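Local coordinates for beta subunit of photoactivated adenylyl cyclase (Beggiatoa sp. PS, PDB 5MBC) that makes cyclic AMP from ATP under the control of a blue-light-sensing flavin domain, probably as a dimer of cyclase domains, at the interface of chains A and B. Sequence-based numbering; all coordinates share one arbitrary frame. Chains: chain A/B, Beta subunit of photoactivated adenylyl cyclase.

Contact 1: the interface of chains A and B. Residues chain A 266, 268; chain B 130, 188, 198-201.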
loop_
_atom_site.group_PDB
_atom_site.type_symbol
_atom_site.label_atom_id
_atom_site.label_comp_id
_atom_site.label_asym_id
_atom_site.label_seq_id
_atom_site.Cartn_x
_atom_site.Cartn_y
_atom_site.Cartn_z
ATOM N N LYS A 266 0.358 -12.305 1.269
ATOM C CA LYS A 266 0.557 -10.860 1.286
ATOM C C LYS A 266 1.935 -10.547 0.728
ATOM O O LYS A 266 2.944 -11.030 1.252
ATOM C CB LYS A 266 0.412 -10.283 2.695
ATOM C CG LYS A 266 0.689 -8.786 2.757
ATOM C CD LYS A 266 0.505 -8.230 4.157
ATOM C CE LYS A 266 0.826 -6.743 4.204
ATOM N NZ LYS A 266 -0.042 -5.958 3.283
ATOM N N ASP A 268 4.276 -7.070 -0.696
ATOM C CA ASP A 268 4.283 -5.621 -0.605
ATOM C C ASP A 268 5.647 -5.083 -1.007
ATOM O O ASP A 268 6.660 -5.784 -0.950
ATOM C CB ASP A 268 3.917 -5.152 0.809
ATOM C CG ASP A 268 3.201 -3.815 0.812
ATOM O OD1 ASP A 268 3.464 -2.992 -0.091
ATOM O OD2 ASP A 268 2.370 -3.589 1.717
ATOM N N MET B 130 -2.255 -4.023 -2.392
ATOM C CA MET B 130 -3.264 -3.381 -1.567
ATOM C C MET B 130 -3.278 -3.971 -0.158
ATOM O O MET B 130 -3.021 -5.164 0.028
ATOM C CB MET B 130 -4.645 -3.539 -2.195
ATOM C CG MET B 130 -4.841 -2.756 -3.481
ATOM S SD MET B 130 -4.740 -0.975 -3.218
ATOM C CE MET B 130 -6.087 -0.717 -2.071
ATOM N N THR B 188 2.877 -14.671 7.987
ATOM C CA THR B 188 1.581 -14.338 7.399
ATOM C C THR B 188 0.641 -15.538 7.400
ATOM O O THR B 188 -0.562 -15.393 7.649
ATOM C CB THR B 188 1.768 -13.807 5.977
ATOM O OG1 THR B 188 2.653 -12.680 5.999
ATOM C CG2 THR B 188 0.433 -13.374 5.389
ATOM N N VAL B 198 -2.626 -9.327 9.047
ATOM C CA VAL B 198 -1.324 -8.697 8.856
ATOM C C VAL B 198 -1.542 -7.279 8.348
ATOM O O VAL B 198 -2.191 -7.065 7.318
ATOM C CB VAL B 198 -0.453 -9.509 7.891
ATOM C CG1 VAL B 198 0.895 -8.831 7.703
ATOM C CG2 VAL B 198 -0.274 -10.929 8.405
ATOM N N THR B 199 -1.004 -6.299 9.075
ATOM C CA THR B 199 -1.226 -4.905 8.710
ATOM C C THR B 199 -0.285 -4.466 7.594
ATOM O O THR B 199 -0.735 -3.986 6.549
ATOM C CB THR B 199 -1.062 -4.007 9.938
ATOM O OG1 THR B 199 -1.901 -4.489 10.997
ATOM C CG2 THR B 199 -1.460 -2.578 9.605
ATOM N N LYS B 200 1.021 -4.634 7.793
ATOM C CA LYS B 200 2.007 -4.233 6.797
ATOM C C LYS B 200 3.364 -4.795 7.197
ATOM O O LYS B 200 3.555 -5.281 8.315
ATOM C CB LYS B 200 2.075 -2.711 6.654
ATOM C CG LYS B 200 2.453 -1.991 7.935
ATOM C CD LYS B 200 2.129 -0.510 7.845
ATOM C CE LYS B 200 0.646 -0.294 7.586
ATOM N NZ LYS B 200 0.290 1.148 7.509
ATOM N N PHE B 201 4.305 -4.728 6.259
ATOM C CA PHE B 201 5.704 -5.040 6.513
ATOM C C PHE B 201 6.480 -3.735 6.636
ATOM O O PHE B 201 6.353 -2.850 5.783
ATOM C CB PHE B 201 6.296 -5.896 5.392
ATOM C CG PHE B 201 5.564 -7.186 5.156
ATOM C CD1 PHE B 201 5.150 -7.973 6.220
ATOM C CD2 PHE B 201 5.287 -7.611 3.868
ATOM C CE1 PHE B 201 4.477 -9.162 6.001
ATOM C CE2 PHE B 201 4.612 -8.797 3.641
ATOM C CZ PHE B 201 4.206 -9.573 4.710
HETATM O O HOH W 1 3.525 -3.657 3.886
HETATM O O HOH W 2 0.015 -5.953 0.344
HETATM O O HOH W 3 -2.433 -6.027 4.457
#
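A:Lys266 lays its aliphatic chain against B:Val198, B:Lys200 and B:Phe201 of strand 197-202, in the class III nucleotide cyclase domain whose active sites form between subunits. B:Lys200 occupies the place of the family lysine that reads adenine, so this packing borders catalytic machinery. The tight part is apolar: CD of A:Lys266 sits 3.6 Å from the methyl CG1 of B:Val198, and its CE lies 3.8 Å from CA of B:Lys200. Running antiparallel to the B:Phe201 side chain, the methylenes pass over one face of its ring, CG and CD near the CE2/CZ rim and CE above the ring. The backbone O of A:Lys266 instead meets the ring edge in plane, 3.7 Å from CE2 of B:Phe201, where the slightly positive rim may suit a carbonyl. A long, flexible lysine fits because its methylenes stay extended (chi1 177°) past the apolar groups, then bend at chi4 (59°) to turn NZ among waters. On this looser side, NZ binds water 3 at 2.7 Å, which passes on to O of B:Val198, and water 2, which leads less closely to O of B:Met130. Poorly ordered A:Asp268 makes a long salt bridge, OD2 3.7 Å from NZ of A:Lys266; water 1 appears to join it to N of B:Phe201, a link equally uncertain. Shortened to an alanine, the residue is likely to leave the B:Val198 methyl and that ring face without their methylene cover, and waters 2 and 3 without NZ.

Contact 2: the interface of chains A and B. Residues chain A 263, 265-266; chain B 185, 188-189, 192.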
loop_
_atom_site.group_PDB
_atom_site.type_symbol
_atom_site.label_atom_id
_atom_site.label_comp_id
_atom_site.label_asym_id
_atom_site.label_seq_id
_atom_site.Cartn_x
_atom_site.Cartn_y
_atom_site.Cartn_z
ATOM N N SER A 263 4.683 -13.130 0.368
ATOM C CA SER A 263 4.255 -14.411 -0.179
ATOM C C SER A 263 2.969 -14.189 -0.969
ATOM O O SER A 263 2.559 -13.051 -1.214
ATOM C CB SER A 263 4.070 -15.444 0.938
ATOM O OG SER A 263 3.047 -15.045 1.836
ATOM N N LEU A 265 0.060 -14.867 0.139
ATOM C CA LEU A 265 -0.957 -14.353 1.052
ATOM C C LEU A 265 -0.858 -12.839 1.201
ATOM O O LEU A 265 -1.884 -12.152 1.260
ATOM C CB LEU A 265 -0.836 -15.034 2.415
ATOM C CG LEU A 265 -1.652 -16.314 2.595
ATOM C CD1 LEU A 265 -1.400 -16.928 3.962
ATOM C CD2 LEU A 265 -3.133 -16.024 2.401
ATOM N N LYS A 266 0.358 -12.305 1.269
ATOM C CA LYS A 266 0.557 -10.860 1.286
ATOM C C LYS A 266 1.935 -10.547 0.728
ATOM O O LYS A 266 2.944 -11.030 1.252
ATOM C CB LYS A 266 0.412 -10.283 2.695
ATOM C CG LYS A 266 0.689 -8.786 2.757
ATOM C CD LYS A 266 0.505 -8.230 4.157
ATOM C CE LYS A 266 0.826 -6.743 4.204
ATOM N NZ LYS A 266 -0.042 -5.958 3.283
ATOM N N SER B 185 6.512 -15.307 4.871
ATOM C CA SER B 185 5.560 -16.351 4.509
ATOM C C SER B 185 5.103 -17.134 5.734
ATOM O O SER B 185 3.913 -17.440 5.876
ATOM C CB SER B 185 6.179 -17.289 3.473
ATOM O OG SER B 185 5.277 -18.319 3.111
ATOM N N THR B 188 2.877 -14.671 7.987
ATOM C CA THR B 188 1.581 -14.338 7.399
ATOM C C THR B 188 0.641 -15.538 7.400
ATOM O O THR B 188 -0.562 -15.393 7.649
ATOM C CB THR B 188 1.768 -13.807 5.977
ATOM O OG1 THR B 188 2.653 -12.680 5.999
ATOM C CG2 THR B 188 0.433 -13.374 5.389
ATOM N N ARG B 189 1.169 -16.734 7.130
ATOM C CA ARG B 189 0.325 -17.925 7.118
ATOM C C ARG B 189 -0.226 -18.221 8.509
ATOM O O ARG B 189 -1.417 -18.514 8.668
ATOM C CB ARG B 189 1.111 -19.123 6.582
ATOM C CG ARG B 189 0.429 -20.460 6.827
ATOM C CD ARG B 189 1.140 -21.598 6.112
ATOM N NE ARG B 189 2.577 -21.606 6.368
ATOM C CZ ARG B 189 3.145 -22.130 7.450
ATOM N NH1 ARG B 189 2.397 -22.686 8.393
ATOM N NH2 ARG B 189 4.462 -22.092 7.590
ATOM N N SER B 192 -2.733 -15.417 9.732
ATOM C CA SER B 192 -4.017 -15.550 9.052
ATOM C C SER B 192 -4.751 -16.816 9.476
ATOM O O SER B 192 -5.986 -16.833 9.501
ATOM C CB SER B 192 -3.811 -15.539 7.538
ATOM O OG SER B 192 -3.102 -14.381 7.129
HETATM O O HOH W 4 2.020 -17.008 3.699
HETATM O O HOH W 5 3.937 -12.892 3.244
#
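A:Leu265 and A:Ser263, from the loop between strands 260-262 and 267-272, rest on the flank of helix 173-193 of chain B in the dimer of cyclase catalytic domains. Leucine suits the helix side: its CB packs 3.6 Å from the methyl CG2 of B:Thr188, and its CD1 reaches one residue further, 3.7 Å from CA of B:Arg189. That branch thus lies against the helix backbone, while the guanidinium group of the arginine points away. Nearer the start of the helix, small residues allow close approach, CB of A:Ser263 coming 3.8 Å from CB of B:Ser185.

Around this apolar shell runs a water-mediated one. The hydroxyl OG of A:Ser263, set between its own backbone N and carbonyl carbon (chi1 63°), is gripped by two waters. Water 5, 2.7 Å from OG of A:Ser263, also binds the carbonyl O of A:Lys266 and the hydroxyl OG1 of B:Thr188; water 4 continues to the backbone O of B:Ser185. Threonine is apt at this point because its two branches divide the work, the methyl to the leucine and the hydroxyl to the water.

Further out, the helix itself fixes the spacing, presenting B:Ser185, B:Thr188, B:Arg189 and B:Ser192 along one side. B:Ser192 touches the leucine only loosely and serves mainly as second shell: its hydroxyl OG donates back to the carbonyl O of B:Thr188, one turn earlier, at 2.8 Å, tilted 24° from the carbonyl plane.

Contact 1 and contact 2 are neighbouring patches of one two-fold interface, their C-alpha centres about 8 Å apart, and they share A:Lys266 and B:Thr188. A short stretch of chain A thus touches two elements of chain B, helix 173-193, chiefly in contact 2, and strand 197-202 in contact 1. Because these elements follow each other in sequence, the loop of chain A would tend to fix the helix and the strand together. Each patch recurs with the chains exchanged. Since the strand carries the probable base-reading lysine, movement of one subunit against the other could be felt at the active sites, though the structure alone does not show this.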